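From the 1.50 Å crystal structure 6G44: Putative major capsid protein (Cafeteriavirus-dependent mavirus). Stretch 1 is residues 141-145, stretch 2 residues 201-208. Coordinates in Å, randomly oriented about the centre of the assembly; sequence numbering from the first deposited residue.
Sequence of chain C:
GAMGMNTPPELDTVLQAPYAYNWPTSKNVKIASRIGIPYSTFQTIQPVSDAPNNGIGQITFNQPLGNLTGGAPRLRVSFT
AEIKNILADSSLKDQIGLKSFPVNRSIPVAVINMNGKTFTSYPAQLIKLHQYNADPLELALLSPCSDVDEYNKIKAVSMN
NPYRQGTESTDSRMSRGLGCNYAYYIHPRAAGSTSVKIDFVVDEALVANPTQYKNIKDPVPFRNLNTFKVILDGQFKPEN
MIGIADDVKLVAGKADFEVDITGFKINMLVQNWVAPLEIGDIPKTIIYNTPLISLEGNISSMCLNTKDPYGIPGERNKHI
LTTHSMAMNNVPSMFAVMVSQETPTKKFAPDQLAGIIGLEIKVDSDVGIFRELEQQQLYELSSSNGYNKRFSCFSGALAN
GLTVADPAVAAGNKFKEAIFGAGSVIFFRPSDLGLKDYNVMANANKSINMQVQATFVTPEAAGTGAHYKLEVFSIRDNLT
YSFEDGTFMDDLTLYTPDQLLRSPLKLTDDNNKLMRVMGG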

ATOM      1  N   LEU C 141       1.270  -0.490  14.002  1.00 12.67           N
ATOM      2  CA  LEU C 141       1.443  -1.468  15.081  1.00 13.48           C
ATOM      3  C   LEU C 141       1.726  -0.775  16.415  1.00 12.40           C
ATOM      4  O   LEU C 141       1.482  -1.338  17.484  1.00 13.13           O
ATOM      5  CB  LEU C 141       2.561  -2.439  14.771  1.00 15.03           C
ATOM      6  CG  LEU C 141       2.364  -3.335  13.553  1.00 17.41           C
ATOM      7  CD1 LEU C 141       3.611  -4.189  13.351  1.00 18.88           C
ATOM      8  CD2 LEU C 141       1.145  -4.205  13.705  1.00 19.24           C
ATOM      9  N   LEU C 142       2.282   0.428  16.348  1.00 11.87           N
ATOM     10  CA  LEU C 142       2.608   1.221  17.534  1.00 11.15           C
ATOM     11  C   LEU C 142       1.343   1.761  18.201  1.00 11.46           C
ATOM     12  O   LEU C 142       1.164   1.634  19.427  1.00 11.06           O
ATOM     13  CB  LEU C 142       3.580   2.334  17.133  1.00 11.52           C
ATOM     14  CG  LEU C 142       4.462   3.005  18.188  1.00 12.03           C
ATOM     15  CD1 LEU C 142       5.561   3.798  17.515  1.00 12.71           C
ATOM     16  CD2 LEU C 142       3.652   3.923  19.086  1.00 12.33           C
ATOM     17  N   SER C 143       0.449   2.359  17.417  1.00 10.36           N
ATOM     18  CA  SER C 143      -0.768   2.978  17.962  1.00 10.60           C
ATOM     19  C   SER C 143      -1.933   2.759  17.016  1.00 11.30           C
ATOM     20  O   SER C 143      -1.727   2.790  15.777  1.00 10.62           O
ATOM     21  CB  SER C 143      -0.566   4.486  18.100  1.00 10.93           C
ATOM     22  OG  SER C 143      -1.711   5.158  18.577  1.00 11.41           O
ATOM     23  N   PRO C 144      -3.161   2.653  17.544  1.00 10.54           N
ATOM     24  CA  PRO C 144      -4.366   2.663  16.700  1.00 11.02           C
ATOM     25  C   PRO C 144      -4.576   4.018  16.026  1.00 11.20           C
ATOM     26  O   PRO C 144      -5.346   4.118  15.064  1.00 13.10           O
ATOM     27  CB  PRO C 144      -5.517   2.342  17.675  1.00 11.71           C
ATOM     28  CG  PRO C 144      -4.974   2.828  18.999  1.00 11.72           C
ATOM     29  CD  PRO C 144      -3.498   2.524  18.978  1.00 11.42           C
ATOM     30  N   CYS C 145      -3.940   5.067  16.531  1.00 10.60           N
ATOM     31  CA  CYS C 145      -4.113   6.408  15.977  1.00 11.26           C
ATOM     32  C   CYS C 145      -2.797   6.817  15.344  1.00 11.41           C
ATOM     33  O   CYS C 145      -2.067   7.661  15.887  1.00 12.46           O
ATOM     34  CB  CYS C 145      -4.488   7.362  17.108  1.00 11.50           C
ATOM     35  SG  CYS C 145      -6.133   7.009  17.765  1.00 13.99           S
ATOM     36  N   VAL C 201     -10.779   3.546  25.027  1.00 12.65           N
ATOM     37  CA  VAL C 201      -9.749   2.595  25.444  1.00 12.77           C
ATOM     38  C   VAL C 201      -8.694   2.597  24.342  1.00 12.74           C
ATOM     39  O   VAL C 201      -9.050   2.389  23.166  1.00 13.04           O
ATOM     40  CB  VAL C 201     -10.262   1.172  25.633  1.00 13.80           C
ATOM     41  CG1 VAL C 201      -9.162   0.275  26.138  1.00 14.60           C
ATOM     42  CG2 VAL C 201     -11.421   1.127  26.604  1.00 15.17           C
ATOM     43  N   VAL C 202      -7.450   2.820  24.696  1.00 12.21           N
ATOM     44  CA  VAL C 202      -6.321   2.817  23.717  1.00 12.93           C
ATOM     45  C   VAL C 202      -5.191   1.968  24.266  1.00 12.83           C
ATOM     46  O   VAL C 202      -4.782   2.170  25.429  1.00 12.47           O
ATOM     47  CB  VAL C 202      -5.790   4.238  23.454  1.00 14.27           C
ATOM     48  CG1 VAL C 202      -4.544   4.222  22.569  1.00 15.00           C
ATOM     49  CG2 VAL C 202      -6.892   5.091  22.852  1.00 15.85           C
ATOM     50  N   ASP C 203      -4.651   1.063  23.443  1.00 12.18           N
ATOM     51  CA  ASP C 203      -3.525   0.168  23.796  1.00 12.97           C
ATOM     52  C   ASP C 203      -2.393   0.527  22.821  1.00 12.92           C
ATOM     53  O   ASP C 203      -2.471   0.152  21.638  1.00 13.95           O
ATOM     54  CB  ASP C 203      -3.981  -1.299  23.653  1.00 14.13           C
ATOM     55  CG  ASP C 203      -2.924  -2.333  24.017  1.00 15.63           C
ATOM     56  OD1 ASP C 203      -1.726  -2.027  23.965  1.00 16.43           O
ATOM     57  OD2 ASP C 203      -3.310  -3.510  24.338  1.00 17.97           O
ATOM     58  N   GLU C 204      -1.369   1.215  23.302  1.00 11.28           N
ATOM     59  CA  GLU C 204      -0.299   1.803  22.472  1.00 11.15           C
ATOM     60  C   GLU C 204       1.081   1.397  23.021  1.00 10.83           C
ATOM     61  O   GLU C 204       1.295   1.376  24.242  1.00 11.26           O
ATOM     62  CB  GLU C 204      -0.468   3.330  22.480  1.00 11.94           C
ATOM     63  CG  GLU C 204       0.543   4.119  21.664  1.00 11.55           C
ATOM     64  CD  GLU C 204       0.140   5.570  21.450  1.00 11.31           C
ATOM     65  OE1 GLU C 204      -1.065   5.823  21.202  1.00 12.87           O
ATOM     66  OE2 GLU C 204       1.034   6.453  21.534  1.00 11.73           O
ATOM     67  N   ALA C 205       2.022   1.029  22.148  1.00 10.27           N
ATOM     68  CA  ALA C 205       3.375   0.709  22.560  1.00 10.72           C
ATOM     69  C   ALA C 205       4.034   1.927  23.203  1.00 10.93           C
ATOM     70  O   ALA C 205       3.914   3.048  22.675  1.00 10.93           O
ATOM     71  CB  ALA C 205       4.194   0.243  21.367  1.00 11.31           C
ATOM     72  N   LEU C 206       4.731   1.725  24.322  1.00 10.76           N
ATOM     73  CA  LEU C 206       5.505   2.808  24.925  1.00 11.46           C
ATOM     74  C   LEU C 206       6.776   3.077  24.137  1.00 11.17           C
ATOM     75  O   LEU C 206       7.551   2.140  23.919  1.00 11.33           O
ATOM     76  CB  LEU C 206       5.885   2.426  26.355  1.00 11.98           C
ATOM     77  CG  LEU C 206       6.721   3.437  27.138  1.00 12.26           C
ATOM     78  CD1 LEU C 206       6.078   4.801  27.241  1.00 12.97           C
ATOM     79  CD2 LEU C 206       6.997   2.876  28.537  1.00 13.15           C
ATOM     80  N   VAL C 207       7.010   4.350  23.758  1.00 11.49           N
ATOM     81  CA  VAL C 207       8.215   4.779  23.055  1.00 12.13           C
ATOM     82  C   VAL C 207       9.151   5.427  24.064  1.00 12.60           C
ATOM     83  O   VAL C 207       9.094   6.637  24.326  1.00 13.27           O
ATOM     84  CB  VAL C 207       7.845   5.745  21.914  1.00 12.47           C
ATOM     85  CG1 VAL C 207       9.066   6.276  21.184  1.00 12.98           C
ATOM     86  CG2 VAL C 207       6.906   5.026  20.955  1.00 12.84           C
ATOM     87  N   ALA C 208       9.976   4.592  24.684  1.00 11.65           N
ATOM     88  CA  ALA C 208      10.885   5.040  25.768  1.00 12.39           C
ATOM     89  C   ALA C 208      12.047   4.094  25.853  1.00 12.53           C
ATOM     90  O   ALA C 208      11.829   2.896  25.974  1.00 13.94           O
ATOM     91  CB  ALA C 208      10.143   5.096  27.093  1.00 12.43           C
TER

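How does the end of a helix come to rest against a strand some sixty residues further along the chain? Stretch 1 opens with the last turn of a helix, and Leu141 takes little part: its CA-to-CB bond points away from the strand, and its side chain makes no contact there. Leu142 makes the first real contact, through its backbone. Its carbonyl lies where the helix gives out, and Ala205 N donates a hydrogen bond to Leu142 O at 2.9 Å, with an angle of 156° at the hydrogen. The same oxygen also receives a CA-H...O contact, Glu204 CA lying 3.4 Å from Leu142 O, so two neighbouring groups of the strand backbone converge on one acceptor.

What does the side chain of Leu142 add to this backbone link? Its CA-to-CB bond runs sideways to the strand, but with chi1 and chi2 both t the chain extends and its end comes nearer. CG of Leu142 lies 4.2 Å from CB of Ala205. Both CD1 and CD2 of Leu142 lie 3.9 Å from CG2 of Val207, and CD2 of Leu142 also lies 4.0 Å from CG of Glu204. Leucine suits the place because its branched end can touch several residues at once, and it has more surface covered by the other stretch than any other residue of stretch 1. The CA-to-CB bonds of Ala205 and Val207 point toward stretch 1, whereas that of Leu206 between them points away. The small methyl of Ala205 accompanies a close approach of the backbones, with CA of Leu142 and CA of Ala205 5.1 Å apart.

Why is a serine useful just where the helix ends? Ser143 is the first residue to leave helical phi/psi, and its CA comes within 4.7 Å of the CA of Glu204. With chi1 at t, its hydroxyl donates to the carboxylate of Glu204, Ser143 OG to Glu204 OE1 at 2.8 Å. The same hydroxyl oxygen accepts a hydrogen bond from the backbone of its own stretch, Cys145 N to Ser143 OG at 3.0 Å, so one short polar side chain both reaches the strand and ties together the residues just after the helix. Glu204 meets it with chi1 and chi2 both t, and both of its carboxylate oxygens are also hydrogen-bonded elsewhere in the structure, so this buried acidic group is well provided with partners.

What closes the contact beyond the serine? Pro144 lays its ring near the strand: CG of Pro144 lies 3.9 Å from CG1 of Val202, an apolar contact. CD of Pro144 lies 3.7 Å from O of Asp203. Proline has no amide hydrogen to satisfy here, and its compact ring offers carbon surface to the valine. Cys145 stays out of contact, SG of Cys145 coming no nearer than 5.5 Å, to CG2 of Val202. Altogether the two stretches bury 312 Å², counting both sides.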